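Local coordinates for ribosomal RNA small subunit methyltransferase E (Legionella pneumophila, PDB 5O95), which probably methylates N3 of uridine 1498 in 16S ribosomal RNA, using S-adenosyl-L-methionine as the methyl donor, at residues Pro80-Ala88 / Val187-Pro198; Lys171-Trp182 / Thr210-Leu220. One frame throughout, in Å; residues are numbered along the deposited sequence. Where two conformers were deposited one is given.

Overall arrangement
After the mixed sheet of its N-terminal part, the chain enters the parallel six-stranded sheet of the methyltransferase domain at strand 82-88. Just over a hundred residues later strand 191-196 lies down beside it and closes the long loop of contact 1. Before that return the chain has laid strand 170-174 on the other side of the place 191-196 will take. After 191-196 it runs through helix 204-212 to the outermost strand 216-218, which closes the shorter loop of contact 2. The segments alternate, so the two loops cross instead of nesting. The contacts meet where strand 191-196 pairs with strand 170-174: Ala193 O lies 2.8 Å from Leu172 N. Together they tie the sheet's middle to one edge.

Contact 1 of 2, residues Pro80-Ala88 / Val187-Pro198; sequences PLKIHLAQA and VQPPDVALIIGP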
loop_
_atom_site.group_PDB
_atom_site.type_symbol
_atom_site.label_atom_id
_atom_site.label_comp_id
_atom_site.label_asym_id
_atom_site.label_seq_id
_atom_site.Cartn_x
_atom_site.Cartn_y
_atom_site.Cartn_z
ATOM N N PRO B 80 -5.655 -8.459 17.635
ATOM C CA PRO B 80 -5.571 -9.779 18.285
ATOM C C PRO B 80 -4.895 -10.833 17.431
ATOM O O PRO B 80 -4.507 -11.880 17.961
ATOM C CB PRO B 80 -7.042 -10.136 18.541
ATOM C CG PRO B 80 -7.784 -9.389 17.487
ATOM C CD PRO B 80 -7.047 -8.100 17.295
ATOM N N LEU B 81 -4.783 -10.622 16.122
ATOM C CA LEU B 81 -4.028 -11.526 15.273
ATOM C C LEU B 81 -2.605 -10.986 15.184
ATOM O O LEU B 81 -2.405 -9.859 14.720
ATOM C CB LEU B 81 -4.666 -11.575 13.880
ATOM C CG LEU B 81 -3.901 -12.347 12.813
ATOM C CD1 LEU B 81 -3.988 -13.851 13.086
ATOM C CD2 LEU B 81 -4.451 -12.047 11.399
ATOM N N LYS B 82 -1.626 -11.758 15.670
ATOM C CA LYS B 82 -0.229 -11.324 15.671
ATOM C C LYS B 82 0.454 -11.859 14.424
ATOM O O LYS B 82 0.706 -13.063 14.317
ATOM C CB LYS B 82 0.488 -11.847 16.913
ATOM C CG LYS B 82 -0.247 -11.618 18.196
ATOM C CD LYS B 82 -0.567 -10.172 18.392
ATOM C CE LYS B 82 -1.294 -9.994 19.727
ATOM N NZ LYS B 82 -1.933 -8.659 19.904
ATOM N N ILE B 83 0.723 -10.982 13.470
ATOM C CA ILE B 83 1.351 -11.372 12.211
ATOM C C ILE B 83 2.841 -11.109 12.337
ATOM O O ILE B 83 3.250 -10.013 12.736
ATOM C CB ILE B 83 0.774 -10.574 11.038
ATOM C CG1 ILE B 83 -0.758 -10.713 11.004
ATOM C CG2 ILE B 83 1.419 -11.033 9.734
ATOM C CD1 ILE B 83 -1.409 -9.860 9.924
ATOM N N HIS B 84 3.645 -12.111 12.009
ATOM C CA HIS B 84 5.093 -11.972 11.893
ATOM C C HIS B 84 5.414 -12.002 10.401
ATOM O O HIS B 84 5.317 -13.057 9.763
ATOM C CB HIS B 84 5.795 -13.117 12.611
ATOM C CG HIS B 84 7.288 -13.003 12.603
ATOM N ND1 HIS B 84 8.100 -13.897 13.260
ATOM C CD2 HIS B 84 8.114 -12.097 12.026
ATOM C CE1 HIS B 84 9.365 -13.550 13.091
ATOM N NE2 HIS B 84 9.401 -12.462 12.343
ATOM N N LEU B 85 5.787 -10.838 9.861
ATOM C CA LEU B 85 6.116 -10.665 8.455
ATOM C C LEU B 85 7.608 -10.867 8.269
ATOM O O LEU B 85 8.408 -10.225 8.953
ATOM C CB LEU B 85 5.784 -9.233 8.032
ATOM C CG LEU B 85 6.287 -8.906 6.620
ATOM C CD1 LEU B 85 5.654 -9.807 5.531
ATOM C CD2 LEU B 85 6.053 -7.417 6.323
ATOM N N ALA B 86 7.975 -11.741 7.328
ATOM C CA ALA B 86 9.369 -11.936 6.936
ATOM C C ALA B 86 9.451 -11.398 5.517
ATOM O O ALA B 86 8.877 -11.990 4.598
ATOM C CB ALA B 86 9.757 -13.414 6.999
ATOM N N GLN B 87 10.080 -10.234 5.351
ATOM C CA GLN B 87 10.058 -9.498 4.088
ATOM C C GLN B 87 11.444 -9.582 3.479
ATOM O O GLN B 87 12.414 -9.126 4.093
ATOM C CB GLN B 87 9.697 -8.028 4.334
ATOM C CG GLN B 87 9.624 -7.177 3.066
ATOM C CD GLN B 87 8.406 -7.500 2.202
ATOM O OE1 GLN B 87 7.435 -8.061 2.684
ATOM N NE2 GLN B 87 8.464 -7.151 0.912
ATOM N N ALA B 88 11.535 -10.140 2.273
ATOM C CA ALA B 88 12.835 -10.254 1.625
ATOM C C ALA B 88 13.408 -8.869 1.355
ATOM O O ALA B 88 12.684 -7.938 0.989
ATOM C CB ALA B 88 12.691 -11.031 0.324
ATOM N N VAL B 187 -7.208 -18.410 9.101
ATOM C CA VAL B 187 -6.637 -17.117 9.470
ATOM C C VAL B 187 -7.411 -16.611 10.683
ATOM O O VAL B 187 -8.519 -16.087 10.562
ATOM C CB VAL B 187 -6.658 -16.118 8.312
ATOM C CG1 VAL B 187 -5.991 -14.825 8.738
ATOM C CG2 VAL B 187 -5.962 -16.703 7.075
ATOM N N GLN B 188 -6.821 -16.773 11.861
ATOM C CA GLN B 188 -7.456 -16.453 13.129
ATOM C C GLN B 188 -6.366 -16.388 14.181
ATOM O O GLN B 188 -5.274 -16.930 13.978
ATOM C CB GLN B 188 -8.477 -17.528 13.508
ATOM C CG GLN B 188 -7.878 -18.906 13.629
ATOM C CD GLN B 188 -8.937 -19.985 13.674
ATOM O OE1 GLN B 188 -9.758 -20.102 12.764
ATOM N NE2 GLN B 188 -8.932 -20.774 14.742
ATOM N N PRO B 189 -6.615 -15.716 15.301
ATOM C CA PRO B 189 -5.626 -15.690 16.373
ATOM C C PRO B 189 -5.279 -17.105 16.802
ATOM O O PRO B 189 -6.102 -18.022 16.658
ATOM C CB PRO B 189 -6.352 -14.929 17.494
ATOM C CG PRO B 189 -7.305 -14.048 16.769
ATOM C CD PRO B 189 -7.786 -14.873 15.601
ATOM N N PRO B 190 -4.086 -17.325 17.381
ATOM C CA PRO B 190 -3.174 -16.288 17.886
ATOM C C PRO B 190 -2.297 -15.574 16.864
ATOM O O PRO B 190 -2.178 -14.348 16.930
ATOM C CB PRO B 190 -2.282 -17.054 18.873
ATOM C CG PRO B 190 -2.269 -18.464 18.351
ATOM C CD PRO B 190 -3.624 -18.688 17.706
ATOM N N ASP B 191 -1.674 -16.313 15.949
ATOM C CA ASP B 191 -0.563 -15.738 15.214
ATOM C C ASP B 191 -0.410 -16.380 13.844
ATOM O O ASP B 191 -0.952 -17.451 13.559
ATOM C CB ASP B 191 0.751 -15.815 16.007
ATOM C CG ASP B 191 1.080 -17.224 16.488
ATOM O OD1 ASP B 191 0.381 -18.186 16.122
ATOM O OD2 ASP B 191 2.061 -17.366 17.243
ATOM N N VAL B 192 0.349 -15.694 13.002
ATOM C CA VAL B 192 0.614 -16.157 11.644
ATOM C C VAL B 192 1.993 -15.660 11.245
ATOM O O VAL B 192 2.356 -14.513 11.526
ATOM C CB VAL B 192 -0.499 -15.701 10.672
ATOM C CG1 VAL B 192 -0.697 -14.205 10.729
ATOM C CG2 VAL B 192 -0.197 -16.146 9.239
ATOM N N ALA B 193 2.769 -16.538 10.608
ATOM C CA ALA B 193 4.034 -16.167 9.987
ATOM C C ALA B 193 3.786 -16.083 8.491
ATOM O O ALA B 193 3.130 -16.959 7.923
ATOM C CB ALA B 193 5.131 -17.191 10.286
ATOM N N LEU B 194 4.243 -14.999 7.878
ATOM C CA LEU B 194 4.051 -14.774 6.448
ATOM C C LEU B 194 5.391 -14.440 5.825
ATOM O O LEU B 194 6.024 -13.449 6.206
ATOM C CB LEU B 194 3.095 -13.600 6.225
ATOM C CG LEU B 194 2.917 -13.107 4.795
ATOM C CD1 LEU B 194 2.214 -14.164 3.966
ATOM C CD2 LEU B 194 2.147 -11.786 4.824
ATOM N N ILE B 195 5.796 -15.243 4.843
ATOM C CA ILE B 195 7.016 -15.020 4.077
ATOM C C ILE B 195 6.644 -14.348 2.763
ATOM O O ILE B 195 5.867 -14.898 1.975
ATOM C CB ILE B 195 7.746 -16.342 3.800
ATOM C CG1 ILE B 195 8.210 -16.975 5.112
ATOM C CG2 ILE B 195 8.956 -16.086 2.897
ATOM C CD1 ILE B 195 8.880 -18.304 4.941
ATOM N N ILE B 196 7.207 -13.168 2.519
ATOM C CA ILE B 196 7.142 -12.510 1.217
ATOM C C ILE B 196 8.543 -12.535 0.645
ATOM O O ILE B 196 9.468 -11.967 1.239
ATOM C CB ILE B 196 6.660 -11.067 1.357
ATOM C CG1 ILE B 196 5.364 -11.073 2.161
ATOM C CG2 ILE B 196 6.544 -10.397 -0.015
ATOM C CD1 ILE B 196 4.347 -10.173 1.660
ATOM N N GLY B 197 8.708 -13.207 -0.498
ATOM C CA GLY B 197 9.994 -13.300 -1.140
ATOM C C GLY B 197 10.283 -12.134 -2.060
ATOM O O GLY B 197 9.502 -11.188 -2.189
ATOM N N PRO B 198 11.436 -12.189 -2.720
ATOM C CA PRO B 198 11.797 -11.145 -3.678
ATOM C C PRO B 198 10.999 -11.315 -4.959
ATOM O O PRO B 198 10.329 -12.324 -5.188
ATOM C CB PRO B 198 13.284 -11.413 -3.938
ATOM C CG PRO B 198 13.401 -12.927 -3.788
ATOM C CD PRO B 198 12.414 -13.290 -2.681
#
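Ile83 lies side by side with Val192, both side chains pointing the same way and CG1 of Ile83 3.5 Å from CG1 of Val192. Val192 holds that methyl between its backbone N and carbonyl carbon (chi1 54°), which turns it toward the neighbouring strand. Further along the same face, Leu85 slants across Ile196, its CD1 3.6 Å from Ile196 CG1, and the same methyl is 4.1 Å from Leu194 CD2. Gln87 bends at chi2 (72°) and brings its amide against the branch point of Ile196 and its CG2, with OE1 3.4 Å from Ile196 CB. That oxygen is buried against hydrocarbon and has no polar partner in the model. At the start of the pair, Leu81 sets CD1 3.5 Å from Gln188 O, while its other methyl faces Val187 CG1. Helix 227-242 covers this face, touching Ile83, Gln87 and Leu194.

On the face carrying His84, Ala86 and Ile195, helix 159-165 packs instead. The His84 ring is fixed at both nitrogens, ND1 by Glu168 and NE2 by Thr111, and meets Phe162 edge-to-face.

Between the faces runs an unbroken parallel ladder of seven backbone hydrogen bonds, from Lys82 N to Pro190 O through to Ala88 N to Ile196 O; His84 N to Val192 O, at 2.8 Å, is one of its straight rungs. A cis peptide before Pro190 leads into it. Just past its far end comes Gly197, which binds S-adenosyl-L-methionine when the cofactor is present. This is the centre of the parallel alpha/beta sheet of a SPOUT methyltransferase, a family set apart by its knotted C-terminal region.

Contact 2 of 2, residues Lys171-Trp182 / Thr210-Leu220; sequences KLILHPAFSKTW and TSGHGFLPLSL
The Phe215 ring has Lys171 CB over the centre of one face, 3.7 Å from the centroid and 10° off the normal, a CH-pi contact, while the carbonyl carbon of Leu172 sits in its plane at the edge. The lysine chain crosses Phe215 at about a right angle, then bends at chi3 (-75°), which carries NZ to His213 O at 3.0 Å. The His175 ring has Pro176 CD over one face, toward the rim. The Trp182 indole has water 3 in plane at its edge; that water links Trp182 N to Ser219 O, and NE1 donates to Ala240 O of the second subunit.

Lys171 thus grips the turn ending helix 204-212, a Schellman motif in which Gly214 has positive phi, Phe215 N returns to Thr210 O and Gly214 N to Ser211 O. From there strand 216-218 pairs in parallel with strand 170-174: Leu216 N donates to Lys171 O, Ile173 N to Leu216 O, and Leu218 N to Ile173 O at 2.7 Å. Leu218 CD1 reaches Lys180 O and Trp182 N; CD2 lies by Leu174 CD2. A type II turn from Pro176 to Ser179 brings residues 179-181 back alongside 217-219, where Lys180 N donates to Pro217 O and Ser219 N to Lys180 O. The CB-CG side of Pro217 faces the carbonyl oxygens of His175, Ala177 and Phe178, with Phe178 O 3.4 Å from Pro217 CG. Water 2 joins Ser179 OG to Ser219 OG.

Leu174, in one of two deposited conformers, puts CD2 3.6 Å from Leu220 CD1; both residues belong to the S-adenosyl-L-methionine site, empty in this chain. Hydrogen-bonded to 170-174 on one edge and to Lys180 on the other, strand 216-218 sets these leucines together, consistent with an apolar side to the cofactor site.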
loop_
_atom_site.group_PDB
_atom_site.type_symbol
_atom_site.label_atom_id
_atom_site.label_comp_id
_atom_site.label_asym_id
_atom_site.label_seq_id
_atom_site.Cartn_x
_atom_site.Cartn_y
_atom_site.Cartn_z
ATOM N N LYS B 171 1.344 -20.789 9.109
ATOM C CA LYS B 171 2.575 -20.403 8.433
ATOM C C LYS B 171 2.310 -20.353 6.936
ATOM O O LYS B 171 1.939 -21.364 6.334
ATOM C CB LYS B 171 3.708 -21.372 8.780
ATOM C CG LYS B 171 4.059 -21.352 10.267
ATOM C CD LYS B 171 5.223 -22.263 10.631
ATOM C CE LYS B 171 4.813 -23.723 10.646
ATOM N NZ LYS B 171 5.800 -24.568 11.410
ATOM N N LEU B 172 2.457 -19.165 6.357
ATOM C CA LEU B 172 2.104 -18.935 4.968
ATOM C C LEU B 172 3.287 -18.361 4.207
ATOM O O LEU B 172 4.134 -17.656 4.758
ATOM C CB LEU B 172 0.940 -17.959 4.866
ATOM C CG LEU B 172 -0.319 -18.392 5.596
ATOM C CD1 LEU B 172 -1.319 -17.232 5.563
ATOM C CD2 LEU B 172 -0.918 -19.626 4.967
ATOM N N ILE B 173 3.335 -18.664 2.914
ATOM C CA ILE B 173 4.346 -18.093 2.039
ATOM C C ILE B 173 3.649 -17.650 0.761
ATOM O O ILE B 173 2.832 -18.390 0.207
ATOM C CB ILE B 173 5.487 -19.099 1.773
ATOM C CG1 ILE B 173 6.552 -18.506 0.846
ATOM C CG2 ILE B 173 4.935 -20.433 1.284
ATOM C CD1 ILE B 173 7.833 -19.322 0.855
ATOM N N LEU B 174 3.941 -16.430 0.316
ATOM C CA LEU B 174 3.417 -15.941 -0.958
ATOM C C LEU B 174 4.176 -16.619 -2.087
ATOM O O LEU B 174 5.303 -16.242 -2.412
ATOM C CB LEU B 174 3.542 -14.427 -1.053
ATOM C CG LEU B 174 2.423 -13.620 -0.403
ATOM C CD1 LEU B 174 2.654 -12.149 -0.648
ATOM C CD2 LEU B 174 1.085 -14.052 -0.984
ATOM N N HIS B 175 3.549 -17.628 -2.693
ATOM C CA HIS B 175 4.168 -18.363 -3.787
ATOM C C HIS B 175 3.067 -19.023 -4.597
ATOM O O HIS B 175 2.130 -19.577 -4.010
ATOM C CB HIS B 175 5.142 -19.424 -3.261
ATOM C CG HIS B 175 5.999 -20.034 -4.328
ATOM N ND1 HIS B 175 5.879 -21.351 -4.715
ATOM C CD2 HIS B 175 6.970 -19.500 -5.105
ATOM C CE1 HIS B 175 6.745 -21.605 -5.681
ATOM N NE2 HIS B 175 7.420 -20.498 -5.936
ATOM N N PRO B 176 3.160 -19.018 -5.921
ATOM C CA PRO B 176 2.019 -19.436 -6.747
ATOM C C PRO B 176 1.795 -20.940 -6.794
ATOM O O PRO B 176 0.641 -21.382 -6.867
ATOM C CB PRO B 176 2.370 -18.883 -8.137
ATOM C CG PRO B 176 3.428 -17.856 -7.909
ATOM C CD PRO B 176 4.194 -18.327 -6.710
ATOM N N ALA B 177 2.875 -21.734 -6.781
ATOM C CA ALA B 177 2.747 -23.172 -6.993
ATOM C C ALA B 177 1.882 -23.802 -5.909
ATOM O O ALA B 177 2.175 -23.679 -4.708
ATOM C CB ALA B 177 4.130 -23.823 -7.023
ATOM N N PHE B 178 0.803 -24.457 -6.348
ATOM C CA PHE B 178 -0.146 -25.138 -5.468
ATOM C C PHE B 178 -0.773 -24.192 -4.455
ATOM O O PHE B 178 -1.216 -24.621 -3.390
ATOM C CB PHE B 178 0.475 -26.356 -4.777
ATOM C CG PHE B 178 1.057 -27.350 -5.738
ATOM C CD1 PHE B 178 0.247 -28.291 -6.345
ATOM C CD2 PHE B 178 2.407 -27.329 -6.046
ATOM C CE1 PHE B 178 0.779 -29.206 -7.241
ATOM C CE2 PHE B 178 2.945 -28.241 -6.941
ATOM C CZ PHE B 178 2.131 -29.178 -7.537
ATOM N N SER B 179 -0.825 -22.905 -4.795
ATOM C CA SER B 179 -1.334 -21.907 -3.872
ATOM C C SER B 179 -2.829 -22.096 -3.626
ATOM O O SER B 179 -3.567 -22.658 -4.445
ATOM C CB SER B 179 -1.072 -20.488 -4.393
ATOM O OG SER B 179 -1.731 -20.263 -5.632
ATOM N N LYS B 180 -3.259 -21.636 -2.453
ATOM C CA LYS B 180 -4.662 -21.510 -2.094
ATOM C C LYS B 180 -4.898 -20.071 -1.649
ATOM O O LYS B 180 -3.954 -19.340 -1.344
ATOM C CB LYS B 180 -5.031 -22.485 -0.962
ATOM C CG LYS B 180 -4.796 -23.959 -1.299
ATOM C CD LYS B 180 -5.120 -24.859 -0.120
ATOM C CE LYS B 180 -4.743 -26.318 -0.406
ATOM N NZ LYS B 180 -5.446 -26.860 -1.593
ATOM N N THR B 181 -6.165 -19.647 -1.628
ATOM C CA THR B 181 -6.466 -18.278 -1.249
ATOM C C THR B 181 -6.703 -18.196 0.255
ATOM O O THR B 181 -6.716 -19.198 0.970
ATOM C CB THR B 181 -7.691 -17.727 -1.992
ATOM O OG1 THR B 181 -8.893 -18.215 -1.377
ATOM C CG2 THR B 181 -7.675 -18.121 -3.465
ATOM N N TRP B 182 -6.916 -16.973 0.733
ATOM C CA TRP B 182 -7.143 -16.753 2.159
ATOM C C TRP B 182 -8.331 -17.561 2.673
ATOM O O TRP B 182 -8.386 -17.895 3.864
ATOM C CB TRP B 182 -7.359 -15.256 2.413
ATOM C CG TRP B 182 -8.647 -14.723 1.809
ATOM C CD1 TRP B 182 -8.808 -14.161 0.569
ATOM C CD2 TRP B 182 -9.938 -14.698 2.428
ATOM N NE1 TRP B 182 -10.125 -13.806 0.379
ATOM C CE2 TRP B 182 -10.836 -14.125 1.503
ATOM C CE3 TRP B 182 -10.422 -15.107 3.676
ATOM C CZ2 TRP B 182 -12.190 -13.949 1.788
ATOM C CZ3 TRP B 182 -11.772 -14.936 3.954
ATOM C CH2 TRP B 182 -12.638 -14.361 3.012
ATOM N N THR B 210 10.836 -24.505 2.773
ATOM C CA THR B 210 9.657 -23.865 3.356
ATOM C C THR B 210 8.513 -24.862 3.524
ATOM O O THR B 210 7.882 -24.926 4.585
ATOM C CB THR B 210 9.226 -22.637 2.540
ATOM O OG1 THR B 210 8.794 -23.031 1.225
ATOM C CG2 THR B 210 10.373 -21.627 2.415
ATOM N N SER B 211 8.237 -25.665 2.494
ATOM C CA SER B 211 7.142 -26.625 2.599
ATOM C C SER B 211 7.447 -27.713 3.624
ATOM O O SER B 211 6.543 -28.174 4.329
ATOM C CB SER B 211 6.804 -27.225 1.229
ATOM O OG SER B 211 7.912 -27.897 0.661
ATOM N N GLY B 212 8.713 -28.121 3.735
ATOM C CA GLY B 212 9.099 -29.090 4.748
ATOM C C GLY B 212 8.953 -28.580 6.165
ATOM O O GLY B 212 8.872 -29.384 7.101
ATOM N N HIS B 213 8.927 -27.265 6.350
ATOM C CA HIS B 213 8.650 -26.679 7.654
ATOM C C HIS B 213 7.207 -26.223 7.803
ATOM O O HIS B 213 6.902 -25.471 8.734
ATOM C CB HIS B 213 9.614 -25.533 7.959
ATOM C CG HIS B 213 11.016 -25.984 8.209
ATOM N ND1 HIS B 213 11.834 -26.448 7.205
ATOM C CD2 HIS B 213 11.743 -26.048 9.350
ATOM C CE1 HIS B 213 13.007 -26.783 7.715
ATOM N NE2 HIS B 213 12.976 -26.550 9.014
ATOM N N GLY B 214 6.319 -26.647 6.903
ATOM C CA GLY B 214 4.898 -26.377 7.063
ATOM C C GLY B 214 4.401 -25.037 6.574
ATOM O O GLY B 214 3.271 -24.661 6.895
ATOM N N PHE B 215 5.201 -24.296 5.812
ATOM C CA PHE B 215 4.737 -23.054 5.204
ATOM C C PHE B 215 3.859 -23.371 4.000
ATOM O O PHE B 215 4.277 -24.088 3.081
ATOM C CB PHE B 215 5.916 -22.152 4.839
ATOM C CG PHE B 215 6.467 -21.401 6.024
ATOM C CD1 PHE B 215 7.308 -22.032 6.932
ATOM C CD2 PHE B 215 6.114 -20.077 6.244
ATOM C CE1 PHE B 215 7.798 -21.347 8.044
ATOM C CE2 PHE B 215 6.597 -19.388 7.356
ATOM C CZ PHE B 215 7.437 -20.017 8.242
ATOM N N LEU B 216 2.630 -22.861 4.024
ATOM C CA LEU B 216 1.619 -23.181 3.025
ATOM C C LEU B 216 1.476 -22.037 2.029
ATOM O O LEU B 216 1.446 -20.868 2.428
ATOM C CB LEU B 216 0.273 -23.409 3.715
ATOM C CG LEU B 216 0.273 -24.510 4.779
ATOM C CD1 LEU B 216 -1.099 -24.654 5.421
ATOM C CD2 LEU B 216 0.745 -25.837 4.213
ATOM N N PRO B 217 1.362 -22.340 0.734
ATOM C CA PRO B 217 1.429 -21.282 -0.291
ATOM C C PRO B 217 0.137 -20.491 -0.407
ATOM O O PRO B 217 -0.952 -21.062 -0.503
ATOM C CB PRO B 217 1.708 -22.058 -1.585
ATOM C CG PRO B 217 1.177 -23.447 -1.327
ATOM C CD PRO B 217 1.388 -23.692 0.155
ATOM N N LEU B 218 0.270 -19.166 -0.420
ATOM C CA LEU B 218 -0.858 -18.248 -0.495
ATOM C C LEU B 218 -0.800 -17.471 -1.801
ATOM O O LEU B 218 0.276 -17.053 -2.238
ATOM C CB LEU B 218 -0.778 -17.261 0.668
ATOM C CG LEU B 218 -1.857 -16.189 0.745
ATOM C CD1 LEU B 218 -3.206 -16.837 0.998
ATOM C CD2 LEU B 218 -1.519 -15.210 1.871
ATOM N N SER B 219 -1.955 -17.297 -2.439
ATOM C CA SER B 219 -2.066 -16.419 -3.592
ATOM C C SER B 219 -2.772 -15.134 -3.196
ATOM O O SER B 219 -3.496 -15.077 -2.194
ATOM C CB SER B 219 -2.860 -17.087 -4.725
ATOM O OG SER B 219 -4.165 -17.454 -4.291
ATOM N N LEU B 220 -2.569 -14.098 -4.019
ATOM C CA LEU B 220 -3.218 -12.805 -3.840
ATOM C C LEU B 220 -3.622 -12.241 -5.208
ATOM O O LEU B 220 -3.247 -11.132 -5.582
ATOM C CB LEU B 220 -2.348 -11.815 -3.066
ATOM C CG LEU B 220 -2.154 -12.107 -1.573
ATOM C CD1 LEU B 220 -1.103 -11.169 -0.981
ATOM C CD2 LEU B 220 -3.461 -12.021 -0.768
HETATM O O HOH W 1 0.733 -23.532 8.751
HETATM O O HOH W 2 -4.601 -19.755 -5.335
HETATM O O HOH W 3 -5.934 -14.882 -0.879
#